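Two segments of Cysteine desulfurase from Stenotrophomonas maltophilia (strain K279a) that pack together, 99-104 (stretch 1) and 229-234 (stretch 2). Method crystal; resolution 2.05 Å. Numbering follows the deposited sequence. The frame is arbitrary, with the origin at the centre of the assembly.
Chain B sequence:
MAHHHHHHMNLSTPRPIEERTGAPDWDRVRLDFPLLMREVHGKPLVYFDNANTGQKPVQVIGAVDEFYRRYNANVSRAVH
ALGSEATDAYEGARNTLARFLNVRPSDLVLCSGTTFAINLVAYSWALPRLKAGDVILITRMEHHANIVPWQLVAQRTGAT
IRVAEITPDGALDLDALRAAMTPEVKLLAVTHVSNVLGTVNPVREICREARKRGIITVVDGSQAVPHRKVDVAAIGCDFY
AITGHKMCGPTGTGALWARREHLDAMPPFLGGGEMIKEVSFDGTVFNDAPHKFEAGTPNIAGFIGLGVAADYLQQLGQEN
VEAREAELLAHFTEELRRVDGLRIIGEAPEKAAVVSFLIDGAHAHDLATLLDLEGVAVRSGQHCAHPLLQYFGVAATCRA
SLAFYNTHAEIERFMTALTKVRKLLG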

# COMPACT_ATOMS: atom_id res chain seq x y z
N ARG B 99 -16.47 -9.99 -8.58
CA ARG B 99 -17.91 -10.10 -8.81
C ARG B 99 -18.59 -8.74 -8.68
O ARG B 99 -19.52 -8.43 -9.42
CB ARG B 99 -18.52 -11.10 -7.83
N PHE B 100 -18.12 -7.93 -7.73
CA PHE B 100 -18.61 -6.57 -7.56
C PHE B 100 -18.50 -5.77 -8.86
O PHE B 100 -19.42 -5.02 -9.21
CB PHE B 100 -17.79 -5.92 -6.44
CG PHE B 100 -18.23 -4.54 -6.09
CD1 PHE B 100 -19.44 -4.32 -5.47
CD2 PHE B 100 -17.39 -3.46 -6.32
CE1 PHE B 100 -19.83 -3.05 -5.12
CE2 PHE B 100 -17.78 -2.18 -5.97
CZ PHE B 100 -18.98 -1.98 -5.37
N LEU B 101 -17.40 -5.92 -9.58
CA LEU B 101 -17.14 -5.22 -10.83
C LEU B 101 -17.58 -6.00 -12.06
O LEU B 101 -17.49 -5.47 -13.17
CB LEU B 101 -15.65 -4.88 -10.94
CG LEU B 101 -15.04 -4.26 -9.69
CD1 LEU B 101 -13.53 -4.33 -9.77
CD2 LEU B 101 -15.52 -2.84 -9.54
N ASN B 102 -18.03 -7.24 -11.88
CA ASN B 102 -18.40 -8.15 -12.98
C ASN B 102 -17.22 -8.39 -13.93
O ASN B 102 -17.36 -8.33 -15.15
CB ASN B 102 -19.62 -7.64 -13.75
CG ASN B 102 -20.27 -8.73 -14.58
OD1 ASN B 102 -20.35 -9.89 -14.16
ND2 ASN B 102 -20.71 -8.38 -15.78
N VAL B 103 -16.05 -8.68 -13.35
CA VAL B 103 -14.85 -8.99 -14.11
C VAL B 103 -14.26 -10.29 -13.58
O VAL B 103 -14.62 -10.78 -12.51
CB VAL B 103 -13.79 -7.87 -14.04
CG1 VAL B 103 -14.38 -6.55 -14.49
CG2 VAL B 103 -13.19 -7.79 -12.64
N ARG B 104 -13.32 -10.84 -14.34
CA ARG B 104 -12.66 -12.04 -13.83
C ARG B 104 -11.57 -11.64 -12.84
O ARG B 104 -10.88 -10.64 -13.04
CB ARG B 104 -12.07 -12.87 -14.96
CG ARG B 104 -13.12 -13.35 -15.96
CD ARG B 104 -12.55 -14.33 -16.95
NE ARG B 104 -11.89 -15.45 -16.28
CZ ARG B 104 -11.56 -16.59 -16.89
NH1 ARG B 104 -10.97 -17.56 -16.21
NH2 ARG B 104 -11.84 -16.76 -18.18
N LYS B 229 -24.00 0.94 -9.54
CA LYS B 229 -23.56 -0.35 -10.04
C LYS B 229 -22.71 -0.14 -11.28
O LYS B 229 -23.13 0.54 -12.22
CB LYS B 229 -24.74 -1.26 -10.37
CG LYS B 229 -24.25 -2.64 -10.81
CD LYS B 229 -25.31 -3.72 -10.77
CE LYS B 229 -24.70 -5.09 -11.06
NZ LYS B 229 -23.95 -5.14 -12.36
N VAL B 230 -21.50 -0.69 -11.26
CA VAL B 230 -20.62 -0.63 -12.42
C VAL B 230 -20.36 -2.06 -12.87
O VAL B 230 -19.83 -2.88 -12.10
CB VAL B 230 -19.31 0.11 -12.12
CG1 VAL B 230 -18.49 0.23 -13.40
CG2 VAL B 230 -19.60 1.50 -11.56
N ASP B 231 -20.77 -2.36 -14.09
CA ASP B 231 -20.35 -3.55 -14.83
C ASP B 231 -19.13 -3.12 -15.63
O ASP B 231 -19.25 -2.60 -16.74
CB ASP B 231 -21.49 -4.06 -15.71
CG ASP B 231 -21.10 -5.26 -16.56
OD1 ASP B 231 -19.90 -5.58 -16.67
OD2 ASP B 231 -22.02 -5.90 -17.12
N VAL B 232 -17.94 -3.34 -15.07
CA VAL B 232 -16.73 -2.83 -15.70
C VAL B 232 -16.55 -3.45 -17.09
O VAL B 232 -16.13 -2.77 -18.03
CB VAL B 232 -15.49 -3.08 -14.81
CG1 VAL B 232 -14.23 -2.73 -15.56
CG2 VAL B 232 -15.57 -2.27 -13.53
N ALA B 233 -16.86 -4.74 -17.23
CA ALA B 233 -16.61 -5.42 -18.50
C ALA B 233 -17.48 -4.85 -19.61
O ALA B 233 -17.03 -4.74 -20.76
CB ALA B 233 -16.85 -6.92 -18.36
N ALA B 234 -18.72 -4.48 -19.29
CA ALA B 234 -19.63 -3.92 -20.29
C ALA B 234 -19.26 -2.51 -20.68
O ALA B 234 -19.84 -1.97 -21.63
CB ALA B 234 -21.06 -3.96 -19.77
O HOH W 1 -20.73 -2.50 -9.15

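This is a small contact between the end of one helix and the start of another, held by two direct hydrogen bonds and one water bridge and filled in by a few aliphatic side chains. The touching parts run in nearly the same direction, 16° apart, and together the two stretches bury 302 Å².

The rule at its centre is that a helix end leaves carbonyls without partners while a helix start leaves amides without them, so each can serve the other. Here Leu101 O accepts from Val232 N at 2.9 Å, with an N-H...acceptor angle of 152°. The acceptor lies just before the point where the first chain leaves its helix; Asn102 has positive phi (58°) in a Schellman motif, and its own N reaches back to Arg99 O in a weak bond of 3.1 Å.

Earlier in both chains, one residue back from Leu101 and two from Val232, water 1 carries the connection. It donates to Phe100 O at 2.8 Å and accepts from Val230 N at 2.9 Å, so a second carbonyl and a second amide are paired through a water instead of directly.

The side-chain bond joins the two residues that manage the helix ends. Asn102 points its CB toward the other stretch and donates from ND2 to Asp231 OD1 at 3.0 Å, nearly straight at 164°. Asp231 sits at the N-cap, and the same OD1 accepts from Ala234 N at 3.1 Å. A single carboxylate oxygen therefore caps its own helix and receives the residue that ends the other. The CA-to-CB bond of Asp231 points sideways, but its t rotamer (chi1 178°) brings the carboxylate nearer to Asn102. The CA atoms of Asn102 and Asp231 lie 5.3 Å apart, close enough for these short side chains to meet.

Apolar packing gathers around Val232, which is buried and directs its CB toward the first stretch. Val232 CG2 lies 3.7 Å from Leu101 CB, and Val232 CB lies 3.7 Å from Val103 CG1, so the residue whose amide makes the backbone bond also packs against the residues before and after Asn102. Ala233 adds a lighter touch, its CB 3.5 Å from Asn102 O; the methyl rests near the backbone of the turn, with the CA atoms of Val103 and Ala233 5.9 Å apart. The lesson is economical: polar bonds and aliphatic packing occur together, with Val232 taking part in both.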